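Long-range contacts in glutamine cyclotransferase (Zymomonas mobilis, PDB 3NOL), which catalyses the cyclisation of N-terminal glutamine to pyroglutamate with release of ammonia, and is built as a calcium-containing beta-propeller: residues S93-K98 with L132-Q137; F123-E128 with L139-G144. All blocks are in the same frame, centred on the assembly; numbering follows the deposited sequence. Where two conformers were deposited one is given.

Both interactions join the same two neighbouring blades of the beta-propeller: the antiparallel sheet of strands 89-95, 98-103, 108-113 and 119-124, and the following sheet that opens with strands 132-134 and 139-141. Their centres lie about 14 Å apart. Along the chain the segments alternate, 93-98, 123-128, 132-137, 139-144, so the two contacts interlock. Interaction 1 pairs the first strands of these sheets, whereas interaction 2 pairs the exit from the last strand of one with the second strand of the next. They meet within the second blade, where T133 O lies 2.8 Å from I140 N (a probable hydrogen bond) and L132 packs on M141. Both thus help hold successive blades together.

Interaction 1 (S93-K98 with L132-Q137); sequences SDWKDK and LTHNDQ
H134 is met from two directions, by the carboxylate of D94 and by the indole of W95. Its NE2 donates a hydrogen bond to D94 OD2 at 2.7 Å, with an N-H...O angle of 144°. The carboxylate and the imidazole are turned steeply against each other, and the donor meets OD2 from above the carboxylate plane. The other ring nitrogen is used as well: ND1 of H134 donates to the backbone O of N135 at 2.8 Å in a nearly straight bond that lies in the ring plane. Gripped at both nitrogens, the imidazole can hardly rotate, and its face receives the edge of W95 in an offset edge-to-face pair, centroids 5.3 Å apart and planes at 83°. W95 CG stands anti to the backbone N (chi1 -179°), which swings the six-membered ring across to the second segment; there CZ3 of W95 comes within 3.3 Å of N135 O, at the indole edge.

The tight part lies where S93, near the end of strand 89-95, faces the start of strand 132-134. The axes of segments 93-95 and 132-134 approach to 6.1 Å, and the small S93 fits between them, its CB 3.8 Å from CG of L132 and its OG at the edge of H134, while L132 also packs on L139 of the next strand. Towards solvent the contact thins out. D136 and Q137 offer W95 chiefly backbone atoms, and N135 OD1 folds this loop into an Asx turn by accepting from Q137 N, with Y138 N as a further donor. The type II' turn from W95 to K98 leads away from the contact.

The first strands of two successive propeller blades thus pack through an edge-to-face aromatic pair and a His-carboxylate hydrogen bond, a polar tie whose imidazole is fixed in rotation by its two bonds.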
ATOM      1  N   SER A  93      -7.813   1.696  -0.700  1.00  7.14           N
ATOM      2  CA  SER A  93      -8.174   0.305  -0.954  1.00  6.82           C
ATOM      3  C   SER A  93      -9.539   0.292  -1.606  1.00  7.23           C
ATOM      4  O   SER A  93     -10.394   1.154  -1.307  1.00  7.60           O
ATOM      5  CB  SER A  93      -8.224  -0.501   0.349  1.00  8.36           C
ATOM      6  OG  SER A  93      -8.645  -1.849   0.098  1.00 10.14           O
ATOM      7  N   ASP A  94      -9.735  -0.668  -2.503  1.00  6.96           N
ATOM      8  CA  ASP A  94     -11.088  -0.960  -2.995  1.00  7.70           C
ATOM      9  C   ASP A  94     -11.936  -1.545  -1.856  1.00  7.98           C
ATOM     10  O   ASP A  94     -11.422  -2.140  -0.885  1.00  7.47           O
ATOM     11  CB  ASP A  94     -11.071  -1.952  -4.163  1.00  7.70           C
ATOM     12  CG  ASP A  94     -10.413  -3.270  -3.787  1.00 10.60           C
ATOM     13  OD1 ASP A  94      -9.262  -3.213  -3.331  1.00 10.83           O
ATOM     14  OD2 ASP A  94     -11.045  -4.363  -3.913  1.00 12.82           O
ATOM     15  N   TRP A  95     -13.244  -1.360  -1.992  1.00  7.97           N
ATOM     16  CA  TRP A  95     -14.207  -2.121  -1.212  1.00  8.23           C
ATOM     17  C   TRP A  95     -15.460  -2.216  -2.077  1.00  8.43           C
ATOM     18  O   TRP A  95     -16.059  -1.196  -2.421  1.00  8.16           O
ATOM     19  CB  TRP A  95     -14.535  -1.495   0.162  1.00  8.50           C
ATOM     20  CG  TRP A  95     -15.497  -2.384   0.857  1.00  8.68           C
ATOM     21  CD1 TRP A  95     -16.860  -2.251   0.924  1.00  9.24           C
ATOM     22  CD2 TRP A  95     -15.180  -3.623   1.477  1.00  7.81           C
ATOM     23  NE1 TRP A  95     -17.411  -3.321   1.604  1.00  8.61           N
ATOM     24  CE2 TRP A  95     -16.398  -4.187   1.942  1.00  9.55           C
ATOM     25  CE3 TRP A  95     -13.973  -4.307   1.715  1.00  8.55           C
ATOM     26  CZ2 TRP A  95     -16.446  -5.413   2.625  1.00 10.95           C
ATOM     27  CZ3 TRP A  95     -14.016  -5.545   2.374  1.00  9.66           C
ATOM     28  CH2 TRP A  95     -15.252  -6.074   2.844  1.00 10.14           C
ATOM     29  N   LYS A  96     -15.815  -3.441  -2.467  1.00  8.51           N
ATOM     30  CA  LYS A  96     -16.913  -3.631  -3.417  1.00  9.86           C
ATOM     31  C   LYS A  96     -16.683  -2.696  -4.617  1.00  9.12           C
ATOM     32  O   LYS A  96     -15.612  -2.745  -5.231  1.00  9.05           O
ATOM     33  CB  LYS A  96     -18.282  -3.425  -2.731  1.00  9.29           C
ATOM     34  CG  LYS A  96     -18.553  -4.495  -1.632  1.00 10.38           C
ATOM     35  CD  LYS A  96     -19.847  -4.247  -0.879  1.00 10.98           C
ATOM     36  CE  LYS A  96     -20.103  -5.376   0.114  1.00 11.65           C
ATOM     37  NZ  LYS A  96     -21.365  -5.154   0.893  1.00 12.01           N
ATOM     38  N   ASP A  97     -17.647  -1.835  -4.932  1.00  9.29           N
ATOM     39  CA  ASP A  97     -17.503  -0.942  -6.096  1.00 10.40           C
ATOM     40  C   ASP A  97     -17.105   0.475  -5.660  1.00  9.66           C
ATOM     41  O   ASP A  97     -17.387   1.473  -6.337  1.00 10.35           O
ATOM     42  CB  ASP A  97     -18.776  -0.956  -6.968  1.00 10.51           C
ATOM     43  CG  ASP A  97     -20.034  -0.605  -6.189  1.00 13.53           C
ATOM     44  OD1 ASP A  97     -19.970  -0.552  -4.946  1.00 13.69           O
ATOM     45  OD2 ASP A  97     -21.103  -0.395  -6.833  1.00 16.41           O
ATOM     46  N   LYS A  98     -16.416   0.542  -4.521  1.00  9.34           N
ATOM     47  CA  LYS A  98     -15.933   1.800  -3.954  1.00  7.88           C
ATOM     48  C   LYS A  98     -14.415   1.797  -3.808  1.00  8.34           C
ATOM     49  O   LYS A  98     -13.780   0.736  -3.820  1.00  7.04           O
ATOM     50  CB  LYS A  98     -16.555   2.025  -2.569  1.00  9.58           C
ATOM     51  CG  LYS A  98     -18.061   1.846  -2.518  1.00 11.71           C
ATOM     52  CD  LYS A  98     -18.761   3.041  -3.128  1.00 17.28           C
ATOM     53  CE  LYS A  98     -20.264   3.032  -2.836  1.00 18.82           C
ATOM     54  NZ  LYS A  98     -21.064   2.673  -4.025  1.00 21.55           N
ATOM     55  N   LEU A 132      -3.731   1.125   3.760  1.00  5.76           N
ATOM     56  CA  LEU A 132      -5.064   0.550   3.809  1.00  5.51           C
ATOM     57  C   LEU A 132      -5.179  -0.583   2.788  1.00  5.32           C
ATOM     58  O   LEU A 132      -4.723  -0.456   1.670  1.00  5.14           O
ATOM     59  CB  LEU A 132      -6.121   1.618   3.552  1.00  5.83           C
ATOM     60  CG  LEU A 132      -7.586   1.229   3.701  1.00  6.21           C
ATOM     61  CD1 LEU A 132      -7.917   0.942   5.192  1.00  5.76           C
ATOM     62  CD2 LEU A 132      -8.488   2.360   3.132  1.00  5.55           C
ATOM     63  N   THR A 133      -5.767  -1.689   3.217  1.00  5.74           N
ATOM     64  CA  THR A 133      -6.075  -2.815   2.317  1.00  6.37           C
ATOM     65  C   THR A 133      -7.382  -3.454   2.841  1.00  6.70           C
ATOM     66  O   THR A 133      -8.062  -2.870   3.715  1.00  6.72           O
ATOM     67  CB  THR A 133      -4.869  -3.841   2.207  1.00  6.62           C
ATOM     68  OG1 THR A 133      -5.135  -4.821   1.184  1.00  5.42           O
ATOM     69  CG2 THR A 133      -4.611  -4.552   3.556  1.00  7.96           C
ATOM     70  N   HIS A 134      -7.727  -4.635   2.337  1.00  6.51           N
ATOM     71  CA  HIS A 134      -8.926  -5.318   2.796  1.00  7.26           C
ATOM     72  C   HIS A 134      -8.824  -6.811   2.584  1.00  7.75           C
ATOM     73  O   HIS A 134      -8.041  -7.267   1.764  1.00  7.28           O
ATOM     74  CB  HIS A 134     -10.180  -4.772   2.102  1.00  7.78           C
ATOM     75  CG  HIS A 134     -10.364  -5.233   0.688  1.00  8.11           C
ATOM     76  ND1 HIS A 134     -10.995  -6.421   0.369  1.00  9.94           N
ATOM     77  CD2 HIS A 134     -10.041  -4.649  -0.489  1.00  7.16           C
ATOM     78  CE1 HIS A 134     -11.067  -6.541  -0.947  1.00 10.35           C
ATOM     79  NE2 HIS A 134     -10.484  -5.486  -1.491  1.00  9.17           N
ATOM     80  N   ASN A 135      -9.613  -7.561   3.345  1.00  8.38           N
ATOM     81  CA  ASN A 135      -9.812  -8.967   3.026  1.00  9.46           C
ATOM     82  C   ASN A 135     -11.311  -9.130   2.690  1.00 10.04           C
ATOM     83  O   ASN A 135     -11.972  -8.156   2.329  1.00  9.42           O
ATOM     84  CB  ASN A 135      -9.274  -9.876   4.150  1.00 10.21           C
ATOM     85  CG  ASN A 135      -9.993  -9.675   5.495  1.00  9.96           C
ATOM     86  OD1 ASN A 135     -11.066  -9.058   5.572  1.00  9.22           O
ATOM     87  ND2 ASN A 135      -9.383 -10.197   6.574  1.00 12.80           N
ATOM     88  N   ASP A 136     -11.851 -10.337   2.790  0.50 10.65           N
ATOM     89  CA  ASP A 136     -13.229 -10.538   2.341  0.50 11.05           C
ATOM     90  C   ASP A 136     -14.276  -9.911   3.286  0.50 10.96           C
ATOM     91  O   ASP A 136     -15.438  -9.729   2.893  0.50 11.09           O
ATOM     92  CB  ASP A 136     -13.524 -12.030   2.125  0.50 11.34           C
ATOM     93  CG  ASP A 136     -12.753 -12.635   0.948  0.50 11.70           C
ATOM     94  OD1 ASP A 136     -12.245 -11.893   0.062  0.50 11.24           O
ATOM     95  OD2 ASP A 136     -12.684 -13.886   0.906  0.50 11.48           O
ATOM     96  N   GLN A 137     -13.861  -9.585   4.517  1.00 10.65           N
ATOM     97  CA  GLN A 137     -14.787  -9.086   5.557  1.00 11.64           C
ATOM     98  C   GLN A 137     -14.509  -7.676   6.089  1.00 10.69           C
ATOM     99  O   GLN A 137     -15.432  -6.998   6.537  1.00  9.95           O
ATOM    100  CB  GLN A 137     -14.801 -10.030   6.753  1.00 11.85           C
ATOM    101  CG  GLN A 137     -15.483 -11.370   6.504  1.00 17.88           C
ATOM    102  CD  GLN A 137     -15.517 -12.206   7.763  1.00 24.03           C
ATOM    103  OE1 GLN A 137     -16.546 -12.296   8.433  1.00 27.52           O
ATOM    104  NE2 GLN A 137     -14.368 -12.780   8.127  1.00 26.99           N
TER

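Interaction 2 (F123-E128 with L139-G144)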
ATOM      1  N   PHE A 123     -15.566  10.054   6.507  1.00 10.69           N
ATOM      2  CA  PHE A 123     -15.701   9.412   7.804  1.00 10.57           C
ATOM      3  C   PHE A 123     -14.521   9.781   8.692  1.00 11.70           C
ATOM      4  O   PHE A 123     -13.413  10.009   8.182  1.00 11.18           O
ATOM      5  CB  PHE A 123     -15.829   7.883   7.654  1.00 10.73           C
ATOM      6  CG  PHE A 123     -14.592   7.198   7.107  1.00 10.49           C
ATOM      7  CD1 PHE A 123     -13.688   6.561   7.979  1.00 11.02           C
ATOM      8  CD2 PHE A 123     -14.317   7.207   5.729  1.00 10.41           C
ATOM      9  CE1 PHE A 123     -12.547   5.916   7.471  1.00  9.49           C
ATOM     10  CE2 PHE A 123     -13.180   6.551   5.206  1.00 10.26           C
ATOM     11  CZ  PHE A 123     -12.293   5.918   6.085  1.00 11.60           C
ATOM     12  N   ASN A 124     -14.759   9.838   9.999  1.00 11.39           N
ATOM     13  CA  ASN A 124     -13.678  10.120  10.947  1.00 12.24           C
ATOM     14  C   ASN A 124     -13.034   8.834  11.450  1.00 12.12           C
ATOM     15  O   ASN A 124     -13.667   7.777  11.493  1.00 12.62           O
ATOM     16  CB  ASN A 124     -14.161  10.963  12.135  1.00 13.74           C
ATOM     17  CG  ASN A 124     -14.527  12.375  11.740  1.00 17.06           C
ATOM     18  OD1 ASN A 124     -14.055  12.908  10.719  1.00 21.46           O
ATOM     19  ND2 ASN A 124     -15.390  12.994  12.537  1.00 20.67           N
ATOM     20  N   TYR A 125     -11.765   8.931  11.812  1.00 11.12           N
ATOM     21  CA  TYR A 125     -11.095   7.842  12.509  1.00 10.97           C
ATOM     22  C   TYR A 125     -10.126   8.397  13.559  1.00 10.79           C
ATOM     23  O   TYR A 125      -9.769   9.589  13.556  1.00 10.36           O
ATOM     24  CB  TYR A 125     -10.391   6.881  11.522  1.00 10.48           C
ATOM     25  CG  TYR A 125      -9.396   7.545  10.578  1.00  9.57           C
ATOM     26  CD1 TYR A 125      -9.697   7.725   9.231  1.00 10.53           C
ATOM     27  CD2 TYR A 125      -8.145   7.994  11.043  1.00  8.48           C
ATOM     28  CE1 TYR A 125      -8.790   8.328   8.368  1.00  8.91           C
ATOM     29  CE2 TYR A 125      -7.223   8.610  10.181  1.00  8.81           C
ATOM     30  CZ  TYR A 125      -7.555   8.775   8.844  1.00  8.95           C
ATOM     31  OH  TYR A 125      -6.654   9.380   7.975  1.00  8.54           O
ATOM     32  N   ASP A 126      -9.688   7.500  14.428  1.00 10.98           N
ATOM     33  CA  ASP A 126      -8.780   7.802  15.516  1.00 11.01           C
ATOM     34  C   ASP A 126      -7.325   7.916  15.011  1.00 10.91           C
ATOM     35  O   ASP A 126      -6.872   7.132  14.163  1.00 10.43           O
ATOM     36  CB  ASP A 126      -8.916   6.711  16.574  1.00 11.29           C
ATOM     37  CG  ASP A 126      -8.163   7.029  17.841  1.00 13.71           C
ATOM     38  OD1 ASP A 126      -8.299   8.178  18.331  1.00 12.54           O
ATOM     39  OD2 ASP A 126      -7.468   6.113  18.349  1.00 14.97           O
ATOM     40  N   GLY A 127      -6.611   8.915  15.521  1.00 10.88           N
ATOM     41  CA  GLY A 127      -5.180   9.050  15.215  1.00 10.71           C
ATOM     42  C   GLY A 127      -4.863   9.292  13.746  1.00 10.82           C
ATOM     43  O   GLY A 127      -5.531  10.099  13.074  1.00 11.14           O
ATOM     44  N   GLU A 128      -3.847   8.582  13.247  1.00 10.26           N
ATOM     45  CA  GLU A 128      -3.368   8.755  11.866  1.00 10.59           C
ATOM     46  C   GLU A 128      -3.775   7.567  10.996  1.00  9.78           C
ATOM     47  O   GLU A 128      -4.259   6.558  11.504  1.00  9.80           O
ATOM     48  CB  GLU A 128      -1.848   8.937  11.819  1.00 11.29           C
ATOM     49  CG  GLU A 128      -1.407  10.283  12.425  1.00 12.35           C
ATOM     50  CD  GLU A 128       0.045  10.643  12.130  1.00 13.67           C
ATOM     51  OE1 GLU A 128       0.834   9.775  11.671  1.00 16.39           O
ATOM     52  OE2 GLU A 128       0.394  11.832  12.339  1.00 16.58           O
ATOM     53  N   LEU A 139     -11.858  -3.883   6.116  1.00  8.09           N
ATOM     54  CA  LEU A 139     -10.737  -3.017   5.737  1.00  7.13           C
ATOM     55  C   LEU A 139      -9.704  -3.124   6.841  1.00  7.36           C
ATOM     56  O   LEU A 139     -10.057  -3.280   8.008  1.00  8.65           O
ATOM     57  CB  LEU A 139     -11.194  -1.565   5.607  1.00  8.11           C
ATOM     58  CG  LEU A 139     -12.050  -1.350   4.342  1.00  7.42           C
ATOM     59  CD1 LEU A 139     -13.114  -0.214   4.484  1.00 10.12           C
ATOM     60  CD2 LEU A 139     -11.205  -1.184   3.052  1.00  8.91           C
ATOM     61  N   ILE A 140      -8.437  -2.958   6.480  1.00  6.53           N
ATOM     62  CA  ILE A 140      -7.364  -3.119   7.440  1.00  6.47           C
ATOM     63  C   ILE A 140      -6.446  -1.925   7.248  1.00  6.37           C
ATOM     64  O   ILE A 140      -5.972  -1.679   6.130  1.00  4.98           O
ATOM     65  CB  ILE A 140      -6.580  -4.417   7.208  1.00  6.34           C
ATOM     66  CG1 ILE A 140      -7.506  -5.648   7.228  1.00  6.45           C
ATOM     67  CG2 ILE A 140      -5.434  -4.522   8.240  1.00  5.60           C
ATOM     68  CD1 ILE A 140      -6.826  -6.856   6.627  1.00  7.02           C
ATOM     69  N   MET A 141      -6.243  -1.165   8.320  1.00  6.67           N
ATOM     70  CA  MET A 141      -5.469   0.061   8.253  1.00  7.58           C
ATOM     71  C   MET A 141      -4.264   0.071   9.208  1.00  6.61           C
ATOM     72  O   MET A 141      -4.369  -0.359  10.369  1.00  6.77           O
ATOM     73  CB  MET A 141      -6.366   1.285   8.501  1.00  8.39           C
ATOM     74  CG  MET A 141      -6.829   1.525   9.908  1.00 10.78           C
ATOM     75  SD  MET A 141      -7.865   3.033  10.002  1.00 11.84           S
ATOM     76  CE  MET A 141      -6.691   4.361   9.824  1.00 13.33           C
ATOM     77  N   SER A 142      -3.133   0.551   8.692  1.00  6.21           N
ATOM     78  CA  SER A 142      -1.936   0.832   9.495  1.00  5.51           C
ATOM     79  C   SER A 142      -1.851   2.353   9.730  1.00  6.34           C
ATOM     80  O   SER A 142      -2.593   3.140   9.106  1.00  6.16           O
ATOM     81  CB  SER A 142      -0.673   0.370   8.758  1.00  5.80           C
ATOM     82  OG  SER A 142      -0.547   1.039   7.500  1.00  5.57           O
ATOM     83  N   ASP A 143      -0.921   2.756  10.592  1.00  6.04           N
ATOM     84  CA  ASP A 143      -0.783   4.155  10.977  1.00  5.94           C
ATOM     85  C   ASP A 143       0.635   4.533  11.417  1.00  4.80           C
ATOM     86  O   ASP A 143       0.821   5.541  12.102  1.00  5.32           O
ATOM     87  CB  ASP A 143      -1.807   4.509  12.086  1.00  6.27           C
ATOM     88  CG  ASP A 143      -1.557   3.760  13.397  1.00  7.30           C
ATOM     89  OD1 ASP A 143      -0.551   3.026  13.496  1.00  7.41           O
ATOM     90  OD2 ASP A 143      -2.373   3.918  14.330  1.00  8.28           O
ATOM     91  N   GLY A 144       1.634   3.731  11.068  1.00  4.54           N
ATOM     92  CA  GLY A 144       3.033   4.079  11.382  1.00  4.79           C
ATOM     93  C   GLY A 144       3.421   3.573  12.768  1.00  4.88           C
ATOM     94  O   GLY A 144       4.578   3.687  13.162  1.00  6.81           O
TER
HETATM   95  O   HOH W   1      -2.752   6.562  14.921  1.00 12.32           O
HETATM   96  O   HOH W   2       1.718   7.505  13.583  1.00 15.02           O
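Y125 and M141 make the apolar half of this contact, just beyond the end of strand 119-124. The methionine methyl CE sits over one face of the tyrosine ring, 4.2 Å from its centroid and 14° off the ring normal, a CH-pi contact. SD of M141 stands farther back, 5.2 Å from the centroid of the Y125 ring, completing a Met-aromatic pair. A bend at the last torsion of M141 (chi3 -73°) turns the methyl away from the line of its chain. A long, flexible thioether suits this place, since it can bridge from one sheet to a ring on the other. The polar end of Y125 is satisfied elsewhere, by T103 N.

D126 follows; its backbone O accepts from R149. G127 then takes a positive phi (63°), a conformation that glycine adopts readily, and the chain turns to E128. There the contact becomes polar and largely water-mediated. One water accepts from E128 N at 2.8 Å and donates to D143 OD2, which also forms a salt bridge with R149, while OD1 of D143 is hydrogen-bonded to T145 OG1. A second water donates both to E128 OE1 and to D143 O, the latter at 2.6 Å, while W130 NE1 donates to the same OE1. E128 O packs against D143 CB at 3.2 Å and M141 CE at 3.7 Å. No direct hydrogen bond joins the segments, so waters and the shared arginine carry the polar link.

An apolar methionine-tyrosine contact beside a hydrated connecting loop thus packs successive blades where the chain passes from the outer strand of one to the inner strands of the next, the connection characteristic of a beta-propeller.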